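Local structure of PhnB protein (Bacillus cereus, 3OMS) at residues Q9-A21 / E65-F79. The protein is of unproven function but, as a PhnB-like member of the glyoxalase superfamily, has been put forward as a putative 3-demethylubiquinone-9 3-methyltransferase. Residues are numbered along the deposited sequence; the frame is centred on the assembly and turned at random. Where two conformers were deposited one is given.
Sequences QKITTFLMFEGKA and EFMCIDSYVNHNFTF
Asp70, near the end of the parallel pairing of strands 11-17 and 65-70, grips the turn that follows the first strand. Its OD1 accepts Ala21 N at 2.9 Å from the syn side and Gly19 N at 2.8 Å from above the carboxylate plane, so two backbone N-H groups fix the carboxylate where helix 21-29 starts. Glu18 reaches the 71-79 loop with an extended chain, and OE2 takes His75 N at 2.8 Å. At the other end the Gln9 amide pairs with the Glu65 backbone, OE1 taking its N-H and NE2 giving to its O; farther along, the backbones alternate as donor and acceptor from Met67 N on Thr13 O to Ser71 N on Phe17 O. One face packs Phe14 CZ on Ile69 CG2 at 3.5 Å, while Met16, bent at chi3 (65°), sets CE at the edge of the Phe77 ring, 3.4 Å from CE1. On the other, Phe79 points its edge at the face of Phe17 in a T-shaped pair, planes at 63°. In the second shell, Val54 N binds Asp70 OD2, and strand 11-17 pairs antiparallel with a strand of the second subunit. In this βαβββ module, as in glyoxalases, the buried carboxylate near the helix N-terminus is probably stabilised as an anion.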
# COMPACT_ATOMS: atom_id res chain seq x y z
N GLN A 9 0.92 -0.69 15.75
CA GLN A 9 1.26 -0.47 14.23
C GLN A 9 1.43 0.99 13.72
O GLN A 9 0.47 1.73 13.51
CB GLN A 9 0.26 -1.25 13.36
CG GLN A 9 0.90 -1.96 12.24
CD GLN A 9 -0.09 -2.69 11.35
OE1 GLN A 9 -0.55 -3.81 11.67
NE2 GLN A 9 -0.42 -2.07 10.24
N LYS A 10 2.65 1.43 13.45
CA LYS A 10 2.85 2.83 13.11
C LYS A 10 2.34 3.22 11.71
O LYS A 10 1.83 4.33 11.50
CB LYS A 10 4.32 3.20 13.20
CG LYS A 10 4.61 4.66 12.92
CD LYS A 10 5.84 5.14 13.62
CE LYS A 10 5.74 6.59 13.97
NZ LYS A 10 5.21 6.82 15.35
N ILE A 11 2.58 2.33 10.76
CA ILE A 11 2.19 2.54 9.37
C ILE A 11 1.18 1.47 8.95
O ILE A 11 1.41 0.22 9.08
CB ILE A 11 3.40 2.56 8.47
CG1 ILE A 11 4.37 3.66 8.91
CG2 ILE A 11 2.96 2.68 6.98
CD1 ILE A 11 5.61 3.56 8.27
N THR A 12 0.03 1.96 8.53
CA THR A 12 -1.08 1.14 8.13
C THR A 12 -1.44 1.40 6.68
O THR A 12 -1.70 2.55 6.29
CB THR A 12 -2.31 1.37 8.99
OG1 THR A 12 -1.96 1.10 10.33
CG2 THR A 12 -3.41 0.46 8.62
N THR A 13 -1.44 0.35 5.89
CA THR A 13 -1.85 0.48 4.50
C THR A 13 -3.38 0.70 4.41
O THR A 13 -4.15 0.02 5.09
CB THR A 13 -1.31 -0.76 3.68
OG1 THR A 13 0.12 -0.71 3.79
CG2 THR A 13 -1.77 -0.66 2.22
N PHE A 14 -3.80 1.70 3.60
CA PHE A 14 -5.11 2.34 3.67
C PHE A 14 -5.67 2.36 2.23
O PHE A 14 -5.06 2.94 1.28
CB PHE A 14 -4.96 3.76 4.18
CG PHE A 14 -6.25 4.51 4.46
CD1 PHE A 14 -6.57 4.88 5.77
CD2 PHE A 14 -7.07 4.97 3.42
CE1 PHE A 14 -7.70 5.62 6.05
CE2 PHE A 14 -8.20 5.71 3.70
CZ PHE A 14 -8.49 6.04 5.05
N LEU A 15 -6.81 1.69 2.06
CA LEU A 15 -7.42 1.53 0.76
C LEU A 15 -8.70 2.38 0.64
O LEU A 15 -9.61 2.30 1.47
CB LEU A 15 -7.70 0.04 0.49
CG LEU A 15 -6.53 -0.91 0.19
CD1 LEU A 15 -5.53 -1.12 1.36
CD2 LEU A 15 -7.11 -2.27 -0.26
N MSE A 16 -8.76 3.22 -0.41
CA MSE A 16 -9.89 4.03 -0.68
C MSE A 16 -10.67 3.51 -1.90
O MSE A 16 -10.18 3.59 -3.05
CB MSE A 16 -9.45 5.47 -0.90
CG MSE A 16 -10.59 6.44 -1.13
SE MSE A 16 -10.00 8.30 -1.10
CE MSE A 16 -8.89 8.20 -2.64
N PHE A 17 -11.88 3.02 -1.61
CA PHE A 17 -12.84 2.50 -2.55
C PHE A 17 -13.89 3.56 -2.83
O PHE A 17 -13.89 4.64 -2.20
CB PHE A 17 -13.50 1.20 -1.98
CG PHE A 17 -12.56 0.07 -1.79
CD1 PHE A 17 -12.33 -0.83 -2.80
CD2 PHE A 17 -11.93 -0.15 -0.56
CE1 PHE A 17 -11.45 -1.93 -2.60
CE2 PHE A 17 -11.07 -1.19 -0.36
CZ PHE A 17 -10.82 -2.11 -1.41
N GLU A 18 -14.78 3.31 -3.81
CA GLU A 18 -15.92 4.20 -4.06
C GLU A 18 -17.27 3.45 -4.00
O GLU A 18 -18.13 3.62 -4.87
CB GLU A 18 -15.77 4.96 -5.41
CG GLU A 18 -14.56 5.91 -5.38
CD GLU A 18 -14.35 6.73 -6.64
OE1 GLU A 18 -15.09 6.55 -7.64
OE2 GLU A 18 -13.43 7.59 -6.58
N GLY A 19 -17.45 2.64 -2.96
CA GLY A 19 -18.71 1.92 -2.78
C GLY A 19 -18.54 0.45 -2.51
O GLY A 19 -19.49 -0.19 -2.10
N LYS A 20 -17.36 -0.10 -2.72
CA LYS A 20 -17.12 -1.53 -2.56
C LYS A 20 -16.27 -1.93 -1.33
O LYS A 20 -15.87 -3.10 -1.23
CB LYS A 20 -16.46 -2.06 -3.84
CG LYS A 20 -17.26 -1.76 -5.15
CD LYS A 20 -18.09 -2.90 -5.53
CE LYS A 20 -18.89 -2.61 -6.85
NZ LYS A 20 -20.25 -3.16 -6.72
N ALA A 21 -16.01 -1.00 -0.40
CA ALA A 21 -15.08 -1.27 0.71
C ALA A 21 -15.52 -2.51 1.49
O ALA A 21 -14.73 -3.40 1.80
CB ALA A 21 -14.96 -0.06 1.66
N GLU A 65 -2.97 -5.06 10.54
CA GLU A 65 -4.10 -4.17 10.36
C GLU A 65 -3.99 -3.45 9.03
O GLU A 65 -2.89 -3.01 8.65
CB GLU A 65 -4.22 -3.12 11.47
CG GLU A 65 -4.75 -3.64 12.79
CD GLU A 65 -4.64 -2.60 13.92
OE1 GLU A 65 -4.64 -1.37 13.65
OE2 GLU A 65 -4.53 -3.02 15.09
N PHE A 66 -5.13 -3.35 8.36
CA PHE A 66 -5.39 -2.54 7.17
C PHE A 66 -6.59 -1.65 7.46
O PHE A 66 -7.40 -1.96 8.33
CB PHE A 66 -5.63 -3.43 5.97
CG PHE A 66 -4.40 -4.17 5.54
CD1 PHE A 66 -3.58 -3.65 4.51
CD2 PHE A 66 -3.98 -5.30 6.22
CE1 PHE A 66 -2.42 -4.27 4.17
CE2 PHE A 66 -2.80 -5.94 5.87
CZ PHE A 66 -2.01 -5.43 4.85
N MSE A 67 -6.66 -0.50 6.78
CA MSE A 67 -7.80 0.36 6.85
C MSE A 67 -8.41 0.55 5.48
O MSE A 67 -7.72 0.50 4.42
CB MSE A 67 -7.38 1.69 7.45
CG MSE A 67 -6.99 1.61 8.89
SE MSE A 67 -6.02 3.21 9.41
CE MSE A 67 -7.49 4.41 9.54
N CYS A 68 -9.73 0.78 5.46
CA CYS A 68 -10.38 1.20 4.20
C CYS A 68 -11.51 2.14 4.47
O CYS A 68 -12.00 2.27 5.59
CB CYS A 68 -10.83 -0.02 3.37
SG CYS A 68 -12.14 -1.00 4.16
N ILE A 69 -11.88 2.88 3.41
CA ILE A 69 -13.05 3.71 3.39
C ILE A 69 -13.74 3.59 2.03
O ILE A 69 -13.12 3.16 1.07
CB ILE A 69 -12.73 5.21 3.60
CG1 ILE A 69 -11.99 5.79 2.36
CG2 ILE A 69 -11.95 5.48 4.90
CD1 ILE A 69 -11.66 7.27 2.45
N ASP A 70 -15.02 4.03 1.97
CA ASP A 70 -15.69 4.38 0.72
C ASP A 70 -15.68 5.88 0.63
O ASP A 70 -16.33 6.60 1.45
CB ASP A 70 -17.14 3.87 0.69
CG ASP A 70 -17.23 2.40 0.44
OD1 ASP A 70 -16.53 1.89 -0.44
OD2 ASP A 70 -18.07 1.72 1.10
N SER A 71 -14.90 6.39 -0.32
CA SER A 71 -14.83 7.82 -0.54
C SER A 71 -16.21 8.49 -0.82
O SER A 71 -16.96 8.03 -1.68
CB SER A 71 -13.91 8.13 -1.71
OG SER A 71 -13.88 9.53 -1.87
N TYR A 72 -16.52 9.57 -0.13
CA TYR A 72 -17.77 10.32 -0.46
C TYR A 72 -17.62 11.24 -1.69
O TYR A 72 -18.57 11.91 -2.08
CB TYR A 72 -18.32 11.09 0.74
CG TYR A 72 -17.48 12.23 1.23
CD1 TYR A 72 -17.66 13.51 0.73
CD2 TYR A 72 -16.50 12.03 2.19
CE1 TYR A 72 -16.91 14.57 1.19
CE2 TYR A 72 -15.73 13.07 2.66
CZ TYR A 72 -15.93 14.35 2.15
OH TYR A 72 -15.18 15.41 2.59
N VAL A 73 -16.44 11.26 -2.29
CA VAL A 73 -16.16 12.05 -3.49
C VAL A 73 -15.73 11.09 -4.57
O VAL A 73 -14.93 10.19 -4.30
CB VAL A 73 -14.97 13.00 -3.24
CG1 VAL A 73 -14.47 13.64 -4.56
CG2 VAL A 73 -15.34 14.04 -2.19
N ASN A 74 -16.20 11.27 -5.80
CA ASN A 74 -15.70 10.49 -6.93
C ASN A 74 -14.38 11.09 -7.39
O ASN A 74 -14.31 12.28 -7.66
CB ASN A 74 -16.67 10.52 -8.10
CG ASN A 74 -17.97 9.78 -7.82
OD1 ASN A 74 -19.04 10.37 -7.91
ND2 ASN A 74 -17.88 8.48 -7.44
N HIS A 75 -13.35 10.26 -7.49
CA HIS A 75 -12.03 10.74 -7.92
C HIS A 75 -11.72 10.34 -9.35
O HIS A 75 -12.35 9.42 -9.89
CB HIS A 75 -10.98 10.20 -6.93
CG HIS A 75 -11.07 10.84 -5.58
ND1 HIS A 75 -11.54 10.18 -4.47
CD2 HIS A 75 -10.79 12.10 -5.18
CE1 HIS A 75 -11.52 11.00 -3.43
NE2 HIS A 75 -11.07 12.17 -3.84
N ASN A 76 -10.78 11.04 -9.98
CA ASN A 76 -10.38 10.68 -11.34
C ASN A 76 -9.28 9.60 -11.39
O ASN A 76 -8.77 9.26 -12.46
CB ASN A 76 -10.04 11.95 -12.18
CG ASN A 76 -8.69 12.60 -11.80
OD1 ASN A 76 -7.88 12.04 -11.01
ND2 ASN A 76 -8.42 13.75 -12.40
N PHE A 77 -8.97 8.99 -10.25
CA PHE A 77 -7.96 7.92 -10.18
C PHE A 77 -8.54 6.75 -9.43
O PHE A 77 -9.58 6.86 -8.73
CB PHE A 77 -6.72 8.44 -9.42
CG PHE A 77 -7.03 8.98 -8.05
CD1 PHE A 77 -7.19 8.14 -6.97
CD2 PHE A 77 -7.14 10.34 -7.85
CE1 PHE A 77 -7.50 8.66 -5.72
CE2 PHE A 77 -7.43 10.86 -6.59
CZ PHE A 77 -7.61 10.03 -5.54
N THR A 78 -7.84 5.62 -9.50
CA THR A 78 -8.14 4.49 -8.61
C THR A 78 -6.82 3.77 -8.35
O THR A 78 -5.75 4.35 -8.53
CB THR A 78 -9.24 3.54 -9.21
OG1 THR A 78 -9.60 2.50 -8.27
CG2 THR A 78 -8.78 2.94 -10.55
N PHE A 79 -6.90 2.51 -7.94
CA PHE A 79 -5.71 1.74 -7.64
C PHE A 79 -4.90 1.54 -8.87
O PHE A 79 -5.47 1.45 -9.98
CB PHE A 79 -6.07 0.37 -7.05
CG PHE A 79 -6.95 0.45 -5.84
CD1 PHE A 79 -6.41 0.77 -4.59
CD2 PHE A 79 -8.32 0.16 -5.93
CE1 PHE A 79 -7.23 0.84 -3.48
CE2 PHE A 79 -9.15 0.22 -4.81
CZ PHE A 79 -8.61 0.56 -3.60
O HOH W 1 -3.61 0.45 12.39
O HOH W 2 -0.98 -2.28 6.89
O HOH W 3 -10.61 3.47 -5.76
O HOH W 4 -14.87 8.16 -9.55
O HOH W 5 -12.04 7.68 -4.58
O HOH W 6 -18.87 -0.83 1.07